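Local coordinates for protein YPM (Yersinia pseudotuberculosis, PDB 1PM4) that acts as a bacterial superantigen, a secreted mitogen that probably stimulates T cells through their receptors, and folds as a compact jelly roll, at residues 5-10 against 102-107; 32-37 against 72-77; 49-54 against 82-87. All coordinates share one frame; numbering follows the deposited sequence.

Interaction 1 (5-10 against 102-107)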
loop_
_atom_site.group_PDB
_atom_site.type_symbol
_atom_site.label_atom_id
_atom_site.label_comp_id
_atom_site.label_asym_id
_atom_site.label_seq_id
_atom_site.Cartn_x
_atom_site.Cartn_y
_atom_site.Cartn_z
ATOM N N ASN A 5 4.146 -20.349 10.987
ATOM C CA ASN A 5 3.479 -20.472 12.270
ATOM C C ASN A 5 2.300 -19.482 12.282
ATOM O O ASN A 5 2.550 -18.292 12.291
ATOM C CB ASN A 5 4.444 -20.152 13.376
ATOM C CG ASN A 5 3.907 -20.503 14.764
ATOM O OD1 ASN A 5 2.811 -21.046 14.909
ATOM N ND2 ASN A 5 4.690 -20.190 15.800
ATOM N N ILE A 6 1.086 -19.993 12.172
ATOM C CA ILE A 6 -0.148 -19.183 12.164
ATOM C C ILE A 6 -0.872 -19.500 13.465
ATOM O O ILE A 6 -1.112 -20.698 13.787
ATOM C CB ILE A 6 -1.082 -19.539 10.932
ATOM C CG1 ILE A 6 -0.384 -19.409 9.576
ATOM C CG2 ILE A 6 -2.361 -18.705 10.890
ATOM C CD1 ILE A 6 0.419 -18.211 9.381
ATOM N N ALA A 7 -1.240 -18.493 14.235
ATOM C CA ALA A 7 -2.049 -18.676 15.445
ATOM C C ALA A 7 -3.434 -18.183 15.193
ATOM O O ALA A 7 -3.628 -17.390 14.270
ATOM C CB ALA A 7 -1.494 -17.860 16.574
ATOM N N THR A 8 -4.364 -18.494 16.088
ATOM C CA THR A 8 -5.698 -17.898 16.002
ATOM C C THR A 8 -6.054 -17.213 17.298
ATOM O O THR A 8 -6.043 -17.837 18.365
ATOM C CB THR A 8 -6.767 -18.984 15.690
ATOM O OG1 THR A 8 -6.490 -19.575 14.402
ATOM C CG2 THR A 8 -8.180 -18.356 15.616
ATOM N N TYR A 9 -6.324 -15.915 17.219
ATOM C CA TYR A 9 -6.824 -15.122 18.320
ATOM C C TYR A 9 -8.328 -15.091 18.227
ATOM O O TYR A 9 -8.866 -14.793 17.147
ATOM C CB TYR A 9 -6.293 -13.707 18.232
ATOM C CG TYR A 9 -4.754 -13.618 18.357
ATOM C CD1 TYR A 9 -4.154 -13.448 19.575
ATOM C CD2 TYR A 9 -3.957 -13.722 17.249
ATOM C CE1 TYR A 9 -2.790 -13.379 19.661
ATOM C CE2 TYR A 9 -2.599 -13.651 17.301
ATOM C CZ TYR A 9 -2.007 -13.514 18.526
ATOM O OH TYR A 9 -0.625 -13.442 18.674
ATOM N N THR A 10 -8.992 -15.322 19.352
ATOM C CA THR A 10 -10.448 -15.325 19.355
ATOM C C THR A 10 -10.907 -14.347 20.424
ATOM O O THR A 10 -10.233 -14.153 21.484
ATOM C CB THR A 10 -10.969 -16.789 19.550
ATOM O OG1 THR A 10 -10.598 -17.655 18.429
ATOM C CG2 THR A 10 -12.476 -16.845 19.566
ATOM N N ALA A 102 -3.357 -15.390 12.233
ATOM C CA ALA A 102 -2.165 -14.564 11.852
ATOM C C ALA A 102 -0.833 -15.234 12.061
ATOM O O ALA A 102 -0.640 -15.968 13.024
ATOM C CB ALA A 102 -2.161 -13.327 12.697
ATOM N N THR A 103 0.096 -14.911 11.194
ATOM C CA THR A 103 1.490 -15.276 11.371
ATOM C C THR A 103 1.976 -14.816 12.721
ATOM O O THR A 103 1.743 -13.698 13.078
ATOM C CB THR A 103 2.348 -14.558 10.326
ATOM O OG1 THR A 103 1.931 -14.935 9.045
ATOM C CG2 THR A 103 3.794 -15.092 10.416
ATOM N N VAL A 104 2.554 -15.714 13.498
ATOM C CA VAL A 104 3.232 -15.297 14.706
ATOM C C VAL A 104 4.672 -15.754 14.686
ATOM O O VAL A 104 5.034 -16.717 14.034
ATOM C CB VAL A 104 2.565 -15.785 15.977
ATOM C CG1 VAL A 104 1.171 -15.197 16.084
ATOM C CG2 VAL A 104 2.477 -17.273 16.024
ATOM N N HIS A 105 5.490 -15.057 15.450
ATOM C CA HIS A 105 6.875 -15.467 15.498
ATOM C C HIS A 105 7.171 -16.312 16.702
ATOM O O HIS A 105 7.954 -17.246 16.616
ATOM C CB HIS A 105 7.811 -14.282 15.354
ATOM C CG HIS A 105 8.399 -14.204 13.988
ATOM N ND1 HIS A 105 7.774 -13.527 12.966
ATOM C CD2 HIS A 105 9.487 -14.793 13.439
ATOM C CE1 HIS A 105 8.467 -13.661 11.857
ATOM N NE2 HIS A 105 9.514 -14.429 12.114
ATOM N N ASP A 106 6.544 -16.026 17.833
ATOM C CA ASP A 106 6.753 -16.924 18.969
ATOM C C ASP A 106 5.628 -17.969 18.971
ATOM O O ASP A 106 5.437 -18.698 17.970
ATOM C CB ASP A 106 6.922 -16.134 20.296
ATOM C CG ASP A 106 8.404 -16.021 20.753
ATOM O OD1 ASP A 106 9.249 -16.866 20.374
ATOM O OD2 ASP A 106 8.799 -15.096 21.501
ATOM N N ASP A 107 4.978 -18.122 20.111
ATOM C CA ASP A 107 3.648 -18.638 20.194
ATOM C C ASP A 107 2.751 -17.496 20.680
ATOM O O ASP A 107 3.210 -16.534 21.337
ATOM C CB ASP A 107 3.598 -19.748 21.217
ATOM C CG ASP A 107 4.502 -20.885 20.858
ATOM O OD1 ASP A 107 5.744 -20.682 20.864
ATOM O OD2 ASP A 107 4.040 -21.981 20.504
HETATM O O HOH W 1 5.737 -17.523 11.565
#
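Near the amino terminus, the first strand of YPM joins the outer edge of a four-stranded sheet of the jelly roll by pairing with the end of strand 96-103. Ala7 and Ala102 form a hydrogen-bonded antiparallel pair, Ala7 N to Ala102 O and Ala102 N to Ala7 O both spanning 2.9 Å. The second of these donors lies nearly along the C=O axis, the first above the carbonyl plane. Ile6 and Thr103 make the adjoining non-hydrogen-bonded pair, and beyond it Val104 N donates to Asn5 O (2.8 Å) in the plane of that carbonyl.

The two methyls of Val104 divide between two sets of neighbours. Its CB carries CG1 anti to the carbonyl carbon (chi1 -63°), which leaves CG2 in the crowded position between N and C. CG1 meets the methyl of Ala7 (Ala7 CB to Val104 CG1, 3.8 Å) and makes a van der Waals contact with Tyr9 OH at 3.6 Å. CG2 turns the other way and rests against the amide of Asn5, Val104 CG2 lying 3.7 Å from Asn5 ND2. The polar partner of the Tyr9 hydroxyl is Asp112 OD2, to which it is hydrogen-bonded.

A water accepts from Asn5 N and donates to Val104 O (2.7 Å), extending the pairing where strand geometry ends. The chemistry implies an edge held by main-chain bonds, with Ala7, Tyr9 and Val104 packing on one face while Ile6 CD1 lies against Thr103 on the other.

Interaction 2 (32-37 against 72-77)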
loop_
_atom_site.group_PDB
_atom_site.type_symbol
_atom_site.label_atom_id
_atom_site.label_comp_id
_atom_site.label_asym_id
_atom_site.label_seq_id
_atom_site.Cartn_x
_atom_site.Cartn_y
_atom_site.Cartn_z
ATOM N N GLY A 32 10.061 -12.610 5.418
ATOM C CA GLY A 32 9.126 -13.467 4.715
ATOM C C GLY A 32 7.740 -12.869 4.729
ATOM O O GLY A 32 7.608 -11.647 4.806
ATOM N N GLU A 33 6.719 -13.701 4.633
ATOM C CA GLU A 33 5.384 -13.200 4.466
ATOM C C GLU A 33 4.684 -13.105 5.847
ATOM O O GLU A 33 4.761 -13.988 6.699
ATOM C CB GLU A 33 4.569 -14.083 3.497
ATOM C CG GLU A 33 3.041 -13.832 3.404
ATOM C CD GLU A 33 2.281 -14.956 2.663
ATOM O OE1 GLU A 33 2.488 -15.086 1.438
ATOM O OE2 GLU A 33 1.485 -15.720 3.282
ATOM N N LEU A 34 3.991 -12.022 6.028
ATOM C CA LEU A 34 3.068 -11.862 7.110
ATOM C C LEU A 34 1.731 -12.178 6.473
ATOM O O LEU A 34 1.470 -11.735 5.356
ATOM C CB LEU A 34 3.100 -10.433 7.581
ATOM C CG LEU A 34 4.233 -9.985 8.460
ATOM C CD1 LEU A 34 4.046 -8.507 8.799
ATOM C CD2 LEU A 34 4.271 -10.827 9.743
ATOM N N TYR A 35 0.894 -12.934 7.161
ATOM C CA TYR A 35 -0.438 -13.321 6.669
ATOM C C TYR A 35 -1.389 -13.144 7.818
ATOM O O TYR A 35 -1.055 -13.433 8.967
ATOM C CB TYR A 35 -0.409 -14.764 6.200
ATOM C CG TYR A 35 -1.739 -15.411 6.072
ATOM C CD1 TYR A 35 -2.359 -15.459 4.868
ATOM C CD2 TYR A 35 -2.387 -15.974 7.168
ATOM C CE1 TYR A 35 -3.597 -16.050 4.729
ATOM C CE2 TYR A 35 -3.624 -16.540 7.043
ATOM C CZ TYR A 35 -4.224 -16.577 5.831
ATOM O OH TYR A 35 -5.461 -17.154 5.610
ATOM N N ALA A 36 -2.585 -12.654 7.528
ATOM C CA ALA A 36 -3.651 -12.694 8.513
ATOM C C ALA A 36 -4.965 -12.672 7.789
ATOM O O ALA A 36 -5.058 -12.218 6.677
ATOM C CB ALA A 36 -3.583 -11.533 9.519
ATOM N N VAL A 37 -5.965 -13.250 8.422
ATOM C CA VAL A 37 -7.378 -13.156 7.908
ATOM C C VAL A 37 -8.269 -13.063 9.111
ATOM O O VAL A 37 -8.067 -13.772 10.104
ATOM C CB VAL A 37 -7.790 -14.323 6.994
ATOM C CG1 VAL A 37 -7.692 -15.647 7.724
ATOM C CG2 VAL A 37 -9.125 -14.040 6.357
ATOM N N LEU A 72 -4.851 -10.841 4.113
ATOM C CA LEU A 72 -3.890 -9.791 3.975
ATOM C C LEU A 72 -2.542 -10.483 3.982
ATOM O O LEU A 72 -2.222 -11.196 4.946
ATOM C CB LEU A 72 -3.984 -8.897 5.170
ATOM C CG LEU A 72 -3.416 -7.515 5.173
ATOM C CD1 LEU A 72 -4.271 -6.647 6.145
ATOM C CD2 LEU A 72 -1.918 -7.517 5.508
ATOM N N LYS A 73 -1.776 -10.277 2.930
ATOM C CA LYS A 73 -0.407 -10.810 2.835
ATOM C C LYS A 73 0.533 -9.684 2.539
ATOM O O LYS A 73 0.180 -8.788 1.751
ATOM C CB LYS A 73 -0.301 -11.811 1.701
ATOM C CG LYS A 73 -1.223 -12.967 1.807
ATOM C CD LYS A 73 -0.817 -14.080 0.885
ATOM C CE LYS A 73 -1.905 -15.113 0.779
ATOM N NZ LYS A 73 -1.583 -16.169 -0.156
ATOM N N TYR A 74 1.724 -9.752 3.137
ATOM C CA TYR A 74 2.745 -8.711 2.987
ATOM C C TYR A 74 4.148 -9.269 3.223
ATOM O O TYR A 74 4.405 -9.881 4.223
ATOM C CB TYR A 74 2.467 -7.571 3.977
ATOM C CG TYR A 74 3.574 -6.555 4.096
ATOM C CD1 TYR A 74 3.699 -5.524 3.213
ATOM C CD2 TYR A 74 4.500 -6.693 5.093
ATOM C CE1 TYR A 74 4.773 -4.638 3.338
ATOM C CE2 TYR A 74 5.547 -5.822 5.231
ATOM C CZ TYR A 74 5.685 -4.821 4.359
ATOM O OH TYR A 74 6.766 -3.963 4.607
ATOM N N GLU A 75 5.075 -9.034 2.301
ATOM C CA GLU A 75 6.408 -9.567 2.409
ATOM C C GLU A 75 7.333 -8.500 2.826
ATOM O O GLU A 75 7.366 -7.476 2.195
ATOM C CB GLU A 75 6.959 -10.074 1.038
ATOM C CG GLU A 75 6.135 -11.078 0.354
ATOM C CD GLU A 75 6.851 -11.873 -0.707
ATOM O OE1 GLU A 75 7.988 -11.617 -1.021
ATOM O OE2 GLU A 75 6.167 -12.698 -1.199
ATOM N N ASP A 76 8.149 -8.813 3.826
ATOM C CA ASP A 76 9.153 -7.961 4.414
ATOM C C ASP A 76 10.453 -8.751 4.497
ATOM O O ASP A 76 10.431 -9.868 5.010
ATOM C CB ASP A 76 8.682 -7.670 5.862
ATOM C CG ASP A 76 9.414 -6.573 6.477
ATOM O OD1 ASP A 76 10.599 -6.792 6.785
ATOM O OD2 ASP A 76 8.888 -5.449 6.657
ATOM N N TYR A 77 11.573 -8.178 4.040
ATOM C CA TYR A 77 12.892 -8.837 4.136
ATOM C C TYR A 77 13.909 -7.916 4.795
ATOM O O TYR A 77 15.123 -7.984 4.534
ATOM C CB TYR A 77 13.387 -9.243 2.751
ATOM C CG TYR A 77 12.417 -10.185 2.138
ATOM C CD1 TYR A 77 12.348 -11.467 2.591
ATOM C CD2 TYR A 77 11.480 -9.756 1.211
ATOM C CE1 TYR A 77 11.429 -12.347 2.117
ATOM C CE2 TYR A 77 10.569 -10.629 0.706
ATOM C CZ TYR A 77 10.549 -11.929 1.161
ATOM O OH TYR A 77 9.637 -12.845 0.722
HETATM O O HOH W 2 0.924 -16.562 -0.257
#
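Different first torsions set up the outward side of this pairing: Glu33 places CG anti to the backbone N (chi1 169°), whereas Lys73 turns CG beside its own N (chi1 -58°), and both chains then run on extended. They belong to neighbouring antiparallel strands at one margin of a jelly-roll sheet, where 72-78 is the outermost strand within the chain. The strand directions differ by 157°, and six main-chain hydrogen bonds join the pairs Gly32-Asp76, Leu34-Tyr74 and Ala36-Leu72. The straightest, Leu34 N to Tyr74 O at 2.8 Å, lies in the carbonyl plane.

Side chains alternate between two faces. On one, Leu34 and Tyr74 lie side by side, Leu34 CD1 reaching the ring edge at Tyr74 CD2 (4.2 Å); Ala36 and Leu72 share this face and touch Trp86 of the opposing sheet. Asp76 is also here, its carboxylate directed to Arg53 of that sheet.

The other face is polar. Glu33 crosses Lys73 obliquely, so the carboxylate lies against the lysine methylenes, with Glu33 OE1 3.5 Å from Lys73 CD. The charged ends, Glu33 OE1 and Lys73 NZ, stay 4.5 Å apart, too far for a direct salt bridge. Lys73 also runs alongside Tyr35, its CG set at the ring edge near Tyr35 CD1. Glu75 forms a salt bridge with Lys87 of a second subunit, and Tyr77 continues the antiparallel pairing into that chain.

Between Glu33 and Lys73 a single water closes the gap, donating to Glu33 OE1 at 2.7 Å and accepting from Lys73 NZ at 2.5 Å.

Interaction 3 (49-54 against 82-87)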
loop_
_atom_site.group_PDB
_atom_site.type_symbol
_atom_site.label_atom_id
_atom_site.label_comp_id
_atom_site.label_asym_id
_atom_site.label_seq_id
_atom_site.Cartn_x
_atom_site.Cartn_y
_atom_site.Cartn_z
ATOM N N LEU A 49 -9.800 -5.122 8.757
ATOM C CA LEU A 49 -8.488 -5.466 9.287
ATOM C C LEU A 49 -7.427 -4.566 8.650
ATOM O O LEU A 49 -7.302 -4.511 7.415
ATOM C CB LEU A 49 -8.180 -6.892 8.898
ATOM C CG LEU A 49 -6.834 -7.426 9.352
ATOM C CD1 LEU A 49 -6.682 -7.511 10.873
ATOM C CD2 LEU A 49 -6.530 -8.839 8.772
ATOM N N ILE A 50 -6.648 -3.930 9.497
ATOM C CA ILE A 50 -5.612 -3.018 9.046
ATOM C C ILE A 50 -4.281 -3.500 9.603
ATOM O O ILE A 50 -4.162 -3.789 10.788
ATOM C CB ILE A 50 -5.883 -1.600 9.527
ATOM C CG1 ILE A 50 -7.265 -1.150 9.115
ATOM C CG2 ILE A 50 -4.821 -0.656 8.964
ATOM C CD1 ILE A 50 -7.717 0.129 9.852
ATOM N N LEU A 51 -3.289 -3.668 8.723
ATOM C CA LEU A 51 -1.915 -3.936 9.091
ATOM C C LEU A 51 -1.146 -2.641 9.256
ATOM O O LEU A 51 -1.074 -1.803 8.325
ATOM C CB LEU A 51 -1.254 -4.854 8.025
ATOM C CG LEU A 51 0.264 -5.100 8.247
ATOM C CD1 LEU A 51 0.659 -5.700 9.655
ATOM C CD2 LEU A 51 0.811 -5.922 7.146
ATOM N N LEU A 52 -0.639 -2.429 10.476
ATOM C CA LEU A 52 0.228 -1.307 10.744
ATOM C C LEU A 52 1.656 -1.772 10.996
ATOM O O LEU A 52 1.883 -2.845 11.608
ATOM C CB LEU A 52 -0.289 -0.556 11.918
ATOM C CG LEU A 52 -1.796 -0.202 11.912
ATOM C CD1 LEU A 52 -2.162 -0.005 13.349
ATOM C CD2 LEU A 52 -1.966 0.991 11.164
ATOM N N ARG A 53 2.606 -0.949 10.572
ATOM C CA ARG A 53 4.022 -1.168 10.870
ATOM C C ARG A 53 4.624 -0.007 11.622
ATOM O O ARG A 53 4.249 1.130 11.393
ATOM C CB ARG A 53 4.828 -1.481 9.595
ATOM C CG ARG A 53 5.670 -2.767 9.835
ATOM C CD ARG A 53 6.579 -3.299 8.689
ATOM N NE ARG A 53 6.998 -4.721 8.800
ATOM C CZ ARG A 53 7.290 -5.367 9.936
ATOM N NH1 ARG A 53 7.210 -4.779 11.116
ATOM N NH2 ARG A 53 7.657 -6.638 9.896
ATOM N N ASN A 54 5.575 -0.283 12.512
ATOM C CA ASN A 54 6.318 0.785 13.145
ATOM C C ASN A 54 7.431 1.195 12.171
ATOM O O ASN A 54 8.259 0.396 11.771
ATOM C CB ASN A 54 6.889 0.379 14.497
ATOM C CG ASN A 54 7.146 1.592 15.419
ATOM O OD1 ASN A 54 7.052 1.510 16.668
ATOM N ND2 ASN A 54 7.458 2.733 14.795
ATOM N N LEU A 82 11.171 -5.610 13.128
ATOM C CA LEU A 82 10.173 -4.623 13.428
ATOM C C LEU A 82 8.883 -5.304 13.782
ATOM O O LEU A 82 8.586 -6.417 13.330
ATOM C CB LEU A 82 9.956 -3.694 12.243
ATOM C CG LEU A 82 11.006 -2.587 12.045
ATOM C CD1 LEU A 82 10.537 -1.734 10.880
ATOM C CD2 LEU A 82 11.175 -1.738 13.299
ATOM N N SER A 83 8.116 -4.616 14.600
ATOM C CA SER A 83 6.878 -5.178 15.069
ATOM C C SER A 83 5.779 -4.691 14.177
ATOM O O SER A 83 5.895 -3.727 13.396
ATOM C CB SER A 83 6.633 -4.888 16.561
ATOM O OG SER A 83 6.587 -3.518 16.786
ATOM N N TRP A 84 4.665 -5.386 14.281
ATOM C CA TRP A 84 3.519 -5.036 13.462
ATOM C C TRP A 84 2.329 -5.088 14.375
ATOM O O TRP A 84 2.371 -5.758 15.411
ATOM C CB TRP A 84 3.381 -6.030 12.305
ATOM C CG TRP A 84 3.265 -7.427 12.637
ATOM C CD1 TRP A 84 2.142 -8.084 12.962
ATOM C CD2 TRP A 84 4.327 -8.425 12.612
ATOM N NE1 TRP A 84 2.405 -9.411 13.158
ATOM C CE2 TRP A 84 3.741 -9.659 12.955
ATOM C CE3 TRP A 84 5.698 -8.382 12.315
ATOM C CZ2 TRP A 84 4.482 -10.877 13.057
ATOM C CZ3 TRP A 84 6.456 -9.580 12.396
ATOM C CH2 TRP A 84 5.837 -10.811 12.762
ATOM N N ILE A 85 1.271 -4.411 13.970
ATOM C CA ILE A 85 -0.044 -4.498 14.606
ATOM C C ILE A 85 -1.123 -4.790 13.600
ATOM O O ILE A 85 -1.213 -4.186 12.490
ATOM C CB ILE A 85 -0.351 -3.202 15.320
ATOM C CG1 ILE A 85 0.492 -3.121 16.574
ATOM C CG2 ILE A 85 -1.891 -3.041 15.714
ATOM C CD1 ILE A 85 0.411 -1.719 17.133
ATOM N N TRP A 86 -1.962 -5.738 13.977
ATOM C CA TRP A 86 -3.220 -5.990 13.335
ATOM C C TRP A 86 -4.313 -5.198 14.086
ATOM O O TRP A 86 -4.553 -5.458 15.253
ATOM C CB TRP A 86 -3.563 -7.470 13.457
ATOM C CG TRP A 86 -2.501 -8.350 12.887
ATOM C CD1 TRP A 86 -1.756 -9.241 13.611
ATOM C CD2 TRP A 86 -2.179 -8.578 11.504
ATOM N NE1 TRP A 86 -0.878 -9.883 12.787
ATOM C CE2 TRP A 86 -1.116 -9.550 11.488
ATOM C CE3 TRP A 86 -2.570 -8.024 10.308
ATOM C CZ2 TRP A 86 -0.517 -9.968 10.353
ATOM C CZ3 TRP A 86 -1.916 -8.439 9.125
ATOM C CH2 TRP A 86 -0.915 -9.437 9.165
ATOM N N LYS A 87 -4.924 -4.230 13.423
ATOM C CA LYS A 87 -6.041 -3.522 14.005
ATOM C C LYS A 87 -7.359 -4.013 13.419
ATOM O O LYS A 87 -7.532 -4.007 12.202
ATOM C CB LYS A 87 -5.894 -2.033 13.700
ATOM C CG LYS A 87 -7.014 -1.195 14.152
ATOM C CD LYS A 87 -6.681 0.311 14.115
ATOM C CE LYS A 87 -7.795 1.108 14.591
ATOM N NZ LYS A 87 -7.641 2.645 14.366
HETATM O O HOH W 3 10.233 -8.026 11.326
#
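The central pair of strands in the second sheet of the jelly roll, 47-54 and 84-90, meets here in antiparallel fashion. Four main-chain hydrogen bonds join Ile50 with Lys87 and Leu52 with Ile85; the shortest, Leu52 N to Ile85 O at 2.7 Å, is almost straight and lies in the carbonyl plane.

The face carrying Leu51, Arg53, Trp84 and Trp86 looks into the protein. Leu51 lies alongside Trp86, and Leu51 CD1 sits over the face of the six-membered ring of Trp86, 4.0 Å from the centroid and 18° off the normal, a CH-pi contact. Leu51 CD1 also meets Trp84 CB at 3.8 Å, so one methyl touches both tryptophans, the ring face of Trp86 and CB of Trp84. Trp84 holds CG in the crowded position between N and carbonyl carbon (chi1 57°), and its CD1 comes over the same face of the Trp86 ring as the leucine methyl.

Arg53 is extended from CG to NE beside Trp84, with guanidinium and indole planes 81° apart. Arg53 NH1 donates to Leu82 O (3.1 Å), which lies near the guanidinium plane although the donor stands well above the carbonyl plane. Arg53 NE forms a salt bridge with Asp76 OD2 of the opposing sheet, a carboxylate that probably offsets the buried positive charge.

On the opposite face Leu52 CD1 packs on Ile85 CG2 at 3.9 Å, while extended Lys87 leads off to a third subunit. Two four-stranded antiparallel sheets packed face to face, with a mostly apolar interior between them, make up the jelly-roll sandwich of this protein.

Interactions 1 and 2 belong to one sheet and meet where Thr103 N probably bonds to Tyr35 O; interaction 3 is the middle of the facing sheet. Their chemistry follows that position. Residues 5-10 and 102-107 form a partly exposed edge, relying on main-chain bonds and one water. Segments 32-37 and 72-77 are two-sided, largely apolar inward and charged outward toward a neighbouring subunit. The buried pairing of 49-54 with 82-87 is richest in aromatic packing. Trp86 and Trp84 reach Ala36 and Leu34 of interaction 2 and Ala102 and His105 of interaction 1, while the Asp76-Arg53 pair adds a charged tie between the two sheets.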